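Local coordinates for protein Ypr154wp (Saccharomyces cerevisiae, PDB 1ZX6) that is the SH3 domain of a protein that interacts with LAS17, RSP5 and SUP35 and, when overproduced, promotes de novo induction of the [PSI+] prion, at residues E6-F11 with Y53-F58; L19-G24 with G47-N52. All coordinates share one frame; numbering follows the deposited sequence.

Overall arrangement
The chain starts with strand 4-7, and contact 1 pairs its end and the following residues Leu8 to Phe11 with the last strand, 54-56. This brings the two chain ends together and closes nearly the whole SH3 domain into one loop. After Phe11 the chain runs through the RT loop, and its returning end, 19-24, meets strand 45-50 in contact 2. Contact 2 is therefore nested inside contact 1. Strands 45-50 and 54-56 are the two outermost strands of the sheet and are joined by a short 3-10 turn. The contacts also touch each other: the backbones of Ala7 and Phe11 pair with Gly24 and Leu21, tying the two ends of the RT loop together at its base.

Contact 1 (E6-F11 with Y53-F58); sequences EALYQF and YVKPAF
Phe11 approaches one face of the Tyr53 ring. Its CB lies 3.8 Å from the centroid of that ring, a CH-pi contact. The CG of Phe11 is anti to its backbone N (chi1 173°), and the Phe11 ring turns an edge toward the same face. The planes meet at 56° and the centroids are 5.1 Å apart, an edge-to-face pair. The carbonyl oxygens of Tyr9 and Gln10 lie at the Tyr53 edge, with Gln10 O 3.3 Å from Tyr53 CE1. Tyr9 packs its CB on Tyr53 CD1. In SH3 domains the tyrosines equivalent to Tyr9 and Tyr53 line the groove for proline-rich peptides, and this pairing is consistent with that role.

Further along, Glu6 and Lys55 run side by side in the same direction. Glu6 OE1 is 4.1 Å from Lys55 NZ, too far for a salt bridge. A water links Glu6 OE1 to Pro56 O. Leu8 crosses the aliphatic part of Lys55 at about a right angle, with the two CG atoms 4.0 Å apart. Glu6 and Lys55 form an antiparallel hydrogen-bonded pair, and Leu8 N donates to Tyr53 O at 2.8 Å.

Strand 4-7 lies between 54-56 and 26-32 in the sheet. Ala7 and Val54 form the next, non-hydrogen-bonded pair. Ala7 packs on Leu21, while Val54 and Phe11 pack on Phe49 of strand 45-50.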
ATOM      1  N   GLU A   6       3.006   2.602   6.612  1.00 23.68           N
ATOM      2  CA  GLU A   6       2.624   4.003   6.340  1.00 24.89           C
ATOM      3  C   GLU A   6       3.227   4.433   5.005  1.00 24.03           C
ATOM      4  O   GLU A   6       4.433   4.285   4.790  1.00 22.41           O
ATOM      5  CB  GLU A   6       3.103   4.936   7.460  1.00 24.79           C
ATOM      6  CG  GLU A   6       2.720   6.400   7.221  1.00 24.93           C
ATOM      7  CD  GLU A   6       3.192   7.356   8.327  1.00 27.25           C
ATOM      8  OE1 GLU A   6       3.830   6.915   9.303  1.00 30.73           O
ATOM      9  OE2 GLU A   6       2.894   8.557   8.213  1.00 30.56           O
ATOM     10  N   ALA A   7       2.400   5.031   4.141  1.00 23.17           N
ATOM     11  CA  ALA A   7       2.867   5.570   2.846  1.00 24.11           C
ATOM     12  C   ALA A   7       3.696   6.830   3.025  1.00 24.11           C
ATOM     13  O   ALA A   7       3.338   7.740   3.810  1.00 23.18           O
ATOM     14  CB  ALA A   7       1.674   5.858   1.914  1.00 24.51           C
ATOM     15  N   LEU A   8       4.838   6.857   2.337  1.00 24.97           N
ATOM     16  CA  LEU A   8       5.788   7.967   2.404  1.00 24.02           C
ATOM     17  C   LEU A   8       5.714   8.824   1.161  1.00 23.91           C
ATOM     18  O   LEU A   8       6.161   9.972   1.174  1.00 23.40           O
ATOM     19  CB  LEU A   8       7.213   7.445   2.521  1.00 26.22           C
ATOM     20  CG  LEU A   8       7.770   7.022   3.867  1.00 30.73           C
ATOM     21  CD1 LEU A   8       9.145   6.392   3.669  1.00 31.13           C
ATOM     22  CD2 LEU A   8       7.852   8.201   4.811  1.00 30.51           C
ATOM     23  N   TYR A   9       5.193   8.237   0.090  1.00 23.79           N
ATOM     24  CA  TYR A   9       5.152   8.865  -1.240  1.00 23.12           C
ATOM     25  C   TYR A   9       3.785   8.570  -1.885  1.00 23.31           C
ATOM     26  O   TYR A   9       3.126   7.569  -1.553  1.00 22.83           O
ATOM     27  CB  TYR A   9       6.254   8.295  -2.146  1.00 23.33           C
ATOM     28  CG  TYR A   9       7.624   8.223  -1.521  1.00 22.51           C
ATOM     29  CD1 TYR A   9       8.486   9.301  -1.546  1.00 22.90           C
ATOM     30  CD2 TYR A   9       8.070   7.038  -0.938  1.00 23.30           C
ATOM     31  CE1 TYR A   9       9.744   9.230  -0.968  1.00 23.99           C
ATOM     32  CE2 TYR A   9       9.322   6.960  -0.349  1.00 22.93           C
ATOM     33  CZ  TYR A   9      10.156   8.059  -0.356  1.00 21.68           C
ATOM     34  OH  TYR A   9      11.421   8.009   0.233  1.00 25.54           O
ATOM     35  N   GLN A  10       3.373   9.455  -2.785  1.00 22.30           N
ATOM     36  CA  GLN A  10       2.074   9.356  -3.485  1.00 21.34           C
ATOM     37  C   GLN A  10       2.183   8.326  -4.610  1.00 22.48           C
ATOM     38  O   GLN A  10       3.014   8.455  -5.495  1.00 21.30           O
ATOM     39  CB  GLN A  10       1.611  10.711  -4.041  1.00 21.80           C
ATOM     40  CG  GLN A  10       0.237  10.631  -4.716  1.00 21.54           C
ATOM     41  CD  GLN A  10      -0.424  11.989  -4.902  1.00 22.12           C
ATOM     42  OE1 GLN A  10      -0.322  12.864  -4.043  1.00 26.62           O
ATOM     43  NE2 GLN A  10      -1.132  12.151  -6.005  1.00 21.51           N
ATOM     44  N   PHE A  11       1.413   7.239  -4.498  1.00 21.22           N
ATOM     45  CA  PHE A  11       1.284   6.266  -5.564  1.00 20.89           C
ATOM     46  C   PHE A  11      -0.041   6.524  -6.292  1.00 21.67           C
ATOM     47  O   PHE A  11      -1.107   6.345  -5.718  1.00 22.20           O
ATOM     48  CB  PHE A  11       1.347   4.844  -4.985  1.00 22.71           C
ATOM     49  CG  PHE A  11       1.059   3.796  -5.980  1.00 21.40           C
ATOM     50  CD1 PHE A  11       1.815   3.690  -7.132  1.00 23.40           C
ATOM     51  CD2 PHE A  11       0.038   2.874  -5.761  1.00 21.83           C
ATOM     52  CE1 PHE A  11       1.535   2.744  -8.083  1.00 24.36           C
ATOM     53  CE2 PHE A  11      -0.241   1.897  -6.697  1.00 22.87           C
ATOM     54  CZ  PHE A  11       0.498   1.813  -7.848  1.00 22.06           C
ATOM     55  N   TYR A  53       6.962   2.326  -1.629  1.00 23.98           N
ATOM     56  CA  TYR A  53       6.157   3.509  -1.266  1.00 23.48           C
ATOM     57  C   TYR A  53       5.900   3.649   0.248  1.00 24.75           C
ATOM     58  O   TYR A  53       5.412   4.680   0.703  1.00 23.34           O
ATOM     59  CB  TYR A  53       4.812   3.500  -2.041  1.00 24.55           C
ATOM     60  CG  TYR A  53       4.957   3.979  -3.451  1.00 22.94           C
ATOM     61  CD1 TYR A  53       4.702   5.320  -3.788  1.00 24.56           C
ATOM     62  CD2 TYR A  53       5.399   3.130  -4.459  1.00 24.71           C
ATOM     63  CE1 TYR A  53       4.880   5.762  -5.048  1.00 25.37           C
ATOM     64  CE2 TYR A  53       5.598   3.594  -5.751  1.00 25.02           C
ATOM     65  CZ  TYR A  53       5.301   4.906  -6.039  1.00 24.38           C
ATOM     66  OH  TYR A  53       5.496   5.395  -7.301  1.00 26.53           O
ATOM     67  N   VAL A  54       6.189   2.595   1.025  1.00 24.28           N
ATOM     68  CA  VAL A  54       5.816   2.560   2.446  1.00 23.74           C
ATOM     69  C   VAL A  54       6.947   2.218   3.414  1.00 24.87           C
ATOM     70  O   VAL A  54       7.975   1.677   3.005  1.00 23.86           O
ATOM     71  CB  VAL A  54       4.677   1.513   2.711  1.00 23.28           C
ATOM     72  CG1 VAL A  54       3.450   1.833   1.875  1.00 24.23           C
ATOM     73  CG2 VAL A  54       5.145   0.098   2.444  1.00 21.52           C
ATOM     74  N   LYS A  55       6.723   2.530   4.702  1.00 25.02           N
ATOM     75  CA  LYS A  55       7.601   2.153   5.811  1.00 25.01           C
ATOM     76  C   LYS A  55       6.770   1.465   6.908  1.00 24.33           C
ATOM     77  O   LYS A  55       5.524   1.543   6.886  1.00 22.72           O
ATOM     78  CB  LYS A  55       8.321   3.380   6.397  1.00 25.89           C
ATOM     79  CG  LYS A  55       7.391   4.492   6.905  1.00 28.73           C
ATOM     80  CD  LYS A  55       8.122   5.508   7.763  1.00 28.81           C
ATOM     81  CE  LYS A  55       7.154   6.513   8.404  1.00 31.18           C
ATOM     82  NZ  LYS A  55       7.872   7.462   9.309  1.00 34.66           N
ATOM     83  N   PRO A  56       7.443   0.783   7.848  1.00 24.16           N
ATOM     84  CA  PRO A  56       6.719   0.154   8.957  1.00 23.58           C
ATOM     85  C   PRO A  56       5.947   1.177   9.792  1.00 23.77           C
ATOM     86  O   PRO A  56       6.353   2.347   9.902  1.00 23.15           O
ATOM     87  CB  PRO A  56       7.831  -0.505   9.790  1.00 24.33           C
ATOM     88  CG  PRO A  56       8.924  -0.709   8.843  1.00 24.90           C
ATOM     89  CD  PRO A  56       8.886   0.519   7.954  1.00 24.02           C
ATOM     90  N   ALA A  57       4.813   0.746  10.332  1.00 22.71           N
ATOM     91  CA  ALA A  57       4.062   1.563  11.272  1.00 21.78           C
ATOM     92  C   ALA A  57       3.836   0.792  12.568  1.00 20.01           C
ATOM     93  O   ALA A  57       4.266   1.221  13.631  1.00 18.33           O
ATOM     94  CB  ALA A  57       2.733   2.004  10.673  1.00 22.06           C
ATOM     95  N   PHE A  58       3.160  -0.357  12.476  1.00 19.30           N
ATOM     96  CA  PHE A  58       2.956  -1.222  13.635  1.00 19.98           C
ATOM     97  C   PHE A  58       2.489  -2.614  13.271  1.00 18.59           C
ATOM     98  O   PHE A  58       2.252  -3.430  14.177  1.00 22.32           O
ATOM     99  CB  PHE A  58       2.015  -0.601  14.675  1.00 20.09           C
ATOM    100  CG  PHE A  58       0.665  -0.219  14.135  1.00 20.12           C
ATOM    101  CD1 PHE A  58      -0.401  -1.093  14.237  1.00 21.11           C
ATOM    102  CD2 PHE A  58       0.450   1.029  13.579  1.00 21.80           C
ATOM    103  CE1 PHE A  58      -1.658  -0.742  13.772  1.00 20.94           C
ATOM    104  CE2 PHE A  58      -0.812   1.377  13.102  1.00 21.33           C
ATOM    105  CZ  PHE A  58      -1.861   0.480  13.209  1.00 21.38           C
ATOM    106  OXT PHE A  58       2.451  -2.986  12.099  1.00 21.41           O
TER
HETATM  107  O   HOH W   1       4.863   4.991  10.510  1.00 23.11           O

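Contact 2 (L19-G24 with G47-N52); sequences LGLKPG and GIFPAN
Leu19, which buries the most surface here, meets Gly47, Ile48 and Phe49 of strand 45-50 with both backbone and side chain. Leu19 N donates to Ile48 O at 2.8 Å. The N-H points almost straight at the oxygen (171°), although the nitrogen stands above the carbonyl plane. Leu19 CB rests against the backbone of Gly47, 3.6 Å from Gly47 C. Gly47 has no side chain, which lets the two backbones come close, with CA atoms 4.4 Å apart.

Phe49 is the second main residue. Its CG sits between the backbone N and the carbonyl carbon (chi1 60°), the crowded position, and the ring lies alongside the Leu19 side chain, both pointing the same way. Leu19 CD2 is 3.9 Å from Phe49 CD2. Leu21 comes to the other ortho carbon. Its side chain crosses that of Phe49 at about a right angle and puts CD1 3.7 Å from Phe49 CD1. One branch of each leucine thus meets the ring, and both approaches are oblique.

All three side chains also pack on Val27 of strand 26-32, in the core of the SH3 domain. Leu19 to Leu21 end the returning arm of the RT loop, and Lys22 to Gly24 belong to the diverging turn. Gly20 O accepts a hydrogen bond from Arg45 NH1.

Apolar packing makes up most of the contact. The Leu19-Ile48 bond, with the close approach of Leu19 to Gly47, sets the alignment. Leu19 O is buried without a hydrogen-bond partner in the model, and Phe49 CB lies 3.7 Å from it. Facing hydrocarbon, this oxygen probably carries a small desolvation cost.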
ATOM      1  N   LEU A  19      -4.009  -0.158  -5.389  1.00 23.65           N
ATOM      2  CA  LEU A  19      -4.411   0.617  -4.211  1.00 23.58           C
ATOM      3  C   LEU A  19      -3.627   1.932  -4.217  1.00 22.84           C
ATOM      4  O   LEU A  19      -2.431   1.977  -3.878  1.00 23.33           O
ATOM      5  CB  LEU A  19      -4.098  -0.180  -2.940  1.00 23.24           C
ATOM      6  CG  LEU A  19      -4.403   0.507  -1.576  1.00 23.22           C
ATOM      7  CD1 LEU A  19      -5.883   0.744  -1.419  1.00 25.58           C
ATOM      8  CD2 LEU A  19      -3.848  -0.313  -0.402  1.00 24.42           C
ATOM      9  N   GLY A  20      -4.309   3.007  -4.574  1.00 22.82           N
ATOM     10  CA  GLY A  20      -3.705   4.327  -4.542  1.00 22.78           C
ATOM     11  C   GLY A  20      -3.316   4.699  -3.124  1.00 22.86           C
ATOM     12  O   GLY A  20      -3.964   4.261  -2.147  1.00 23.29           O
ATOM     13  N   LEU A  21      -2.260   5.498  -2.999  1.00 23.16           N
ATOM     14  CA  LEU A  21      -1.696   5.879  -1.706  1.00 23.01           C
ATOM     15  C   LEU A  21      -1.357   7.382  -1.676  1.00 22.74           C
ATOM     16  O   LEU A  21      -0.853   7.923  -2.653  1.00 21.95           O
ATOM     17  CB  LEU A  21      -0.417   5.073  -1.401  1.00 24.59           C
ATOM     18  CG  LEU A  21      -0.407   3.547  -1.370  1.00 28.82           C
ATOM     19  CD1 LEU A  21       1.043   3.060  -1.228  1.00 31.87           C
ATOM     20  CD2 LEU A  21      -1.281   3.000  -0.254  1.00 29.54           C
ATOM     21  N   LYS A  22      -1.624   8.038  -0.563  1.00 22.43           N
ATOM     22  CA  LYS A  22      -1.169   9.433  -0.384  1.00 24.72           C
ATOM     23  C   LYS A  22      -0.231   9.377   0.814  1.00 24.35           C
ATOM     24  O   LYS A  22      -0.429   8.580   1.706  1.00 22.81           O
ATOM     25  CB  LYS A  22      -2.328  10.398  -0.154  1.00 26.72           C
ATOM     26  CG  LYS A  22      -3.249  10.523  -1.383  1.00 29.93           C
ATOM     27  CD  LYS A  22      -3.901  11.884  -1.529  1.00 30.66           C
ATOM     28  CE  LYS A  22      -2.985  12.899  -2.193  1.00 33.37           C
ATOM     29  NZ  LYS A  22      -3.704  14.164  -2.547  1.00 34.30           N
ATOM     30  N   PRO A  23       0.785  10.222   0.847  1.00 23.06           N
ATOM     31  CA  PRO A  23       1.667  10.169   2.013  1.00 23.98           C
ATOM     32  C   PRO A  23       0.932  10.352   3.338  1.00 23.65           C
ATOM     33  O   PRO A  23       0.081  11.251   3.449  1.00 23.68           O
ATOM     34  CB  PRO A  23       2.619  11.348   1.769  1.00 23.81           C
ATOM     35  CG  PRO A  23       2.578  11.573   0.296  1.00 23.42           C
ATOM     36  CD  PRO A  23       1.177  11.276  -0.105  1.00 22.86           C
ATOM     37  N   GLY A  24       1.236   9.492   4.308  1.00 23.73           N
ATOM     38  CA  GLY A  24       0.603   9.512   5.610  1.00 23.73           C
ATOM     39  C   GLY A  24      -0.441   8.420   5.768  1.00 23.84           C
ATOM     40  O   GLY A  24      -0.836   8.122   6.889  1.00 27.26           O
ATOM     41  N   GLY A  47      -6.199  -3.405  -2.547  1.00 22.07           N
ATOM     42  CA  GLY A  47      -5.484  -3.608  -3.794  1.00 22.22           C
ATOM     43  C   GLY A  47      -3.992  -3.762  -3.566  1.00 23.47           C
ATOM     44  O   GLY A  47      -3.537  -3.952  -2.423  1.00 23.23           O
ATOM     45  N   ILE A  48      -3.239  -3.615  -4.651  1.00 22.52           N
ATOM     46  CA  ILE A  48      -1.813  -3.802  -4.618  1.00 22.86           C
ATOM     47  C   ILE A  48      -1.083  -2.494  -4.891  1.00 22.46           C
ATOM     48  O   ILE A  48      -1.596  -1.595  -5.577  1.00 23.55           O
ATOM     49  CB  ILE A  48      -1.357  -4.944  -5.556  1.00 24.26           C
ATOM     50  CG1 ILE A  48      -1.580  -4.619  -7.026  1.00 24.38           C
ATOM     51  CG2 ILE A  48      -2.079  -6.260  -5.184  1.00 25.37           C
ATOM     52  CD1 ILE A  48      -0.916  -5.648  -7.961  1.00 25.94           C
ATOM     53  N   PHE A  49       0.131  -2.430  -4.372  1.00 22.67           N
ATOM     54  CA  PHE A  49       0.927  -1.224  -4.442  1.00 21.12           C
ATOM     55  C   PHE A  49       2.390  -1.603  -4.325  1.00 21.78           C
ATOM     56  O   PHE A  49       2.691  -2.638  -3.734  1.00 21.99           O
ATOM     57  CB  PHE A  49       0.523  -0.227  -3.347  1.00 21.25           C
ATOM     58  CG  PHE A  49       0.689  -0.750  -1.966  1.00 21.92           C
ATOM     59  CD1 PHE A  49       1.887  -0.558  -1.272  1.00 21.87           C
ATOM     60  CD2 PHE A  49      -0.310  -1.484  -1.377  1.00 25.46           C
ATOM     61  CE1 PHE A  49       2.079  -1.080   0.007  1.00 24.63           C
ATOM     62  CE2 PHE A  49      -0.147  -1.993  -0.106  1.00 22.22           C
ATOM     63  CZ  PHE A  49       1.055  -1.799   0.594  1.00 21.34           C
ATOM     64  N   PRO A  50       3.318  -0.804  -4.894  1.00 21.09           N
ATOM     65  CA  PRO A  50       4.736  -1.166  -4.726  1.00 22.85           C
ATOM     66  C   PRO A  50       5.257  -0.982  -3.293  1.00 21.41           C
ATOM     67  O   PRO A  50       4.972  -0.004  -2.640  1.00 22.34           O
ATOM     68  CB  PRO A  50       5.456  -0.248  -5.713  1.00 21.52           C
ATOM     69  CG  PRO A  50       4.289   0.426  -6.546  1.00 24.56           C
ATOM     70  CD  PRO A  50       3.176   0.469  -5.642  1.00 22.72           C
ATOM     71  N   ALA A  51       6.055  -1.943  -2.822  1.00 23.52           N
ATOM     72  CA  ALA A  51       6.545  -1.973  -1.470  1.00 23.45           C
ATOM     73  C   ALA A  51       7.408  -0.787  -1.087  1.00 23.28           C
ATOM     74  O   ALA A  51       7.383  -0.375   0.073  1.00 23.82           O
ATOM     75  CB  ALA A  51       7.346  -3.271  -1.247  1.00 23.40           C
ATOM     76  N   ASN A  52       8.112  -0.179  -2.049  1.00 22.28           N
ATOM     77  CA  ASN A  52       9.004   0.927  -1.716  1.00 24.64           C
ATOM     78  C   ASN A  52       8.292   2.293  -1.510  1.00 23.41           C
ATOM     79  O   ASN A  52       8.960   3.290  -1.217  1.00 24.51           O
ATOM     80  CB  ASN A  52      10.158   1.048  -2.729  1.00 25.03           C
ATOM     81  CG  ASN A  52       9.711   1.493  -4.123  1.00 24.65           C
ATOM     82  OD1 ASN A  52       8.529   1.452  -4.446  1.00 23.99           O
ATOM     83  ND2 ASN A  52      10.681   1.939  -4.956  1.00 26.10           N
TER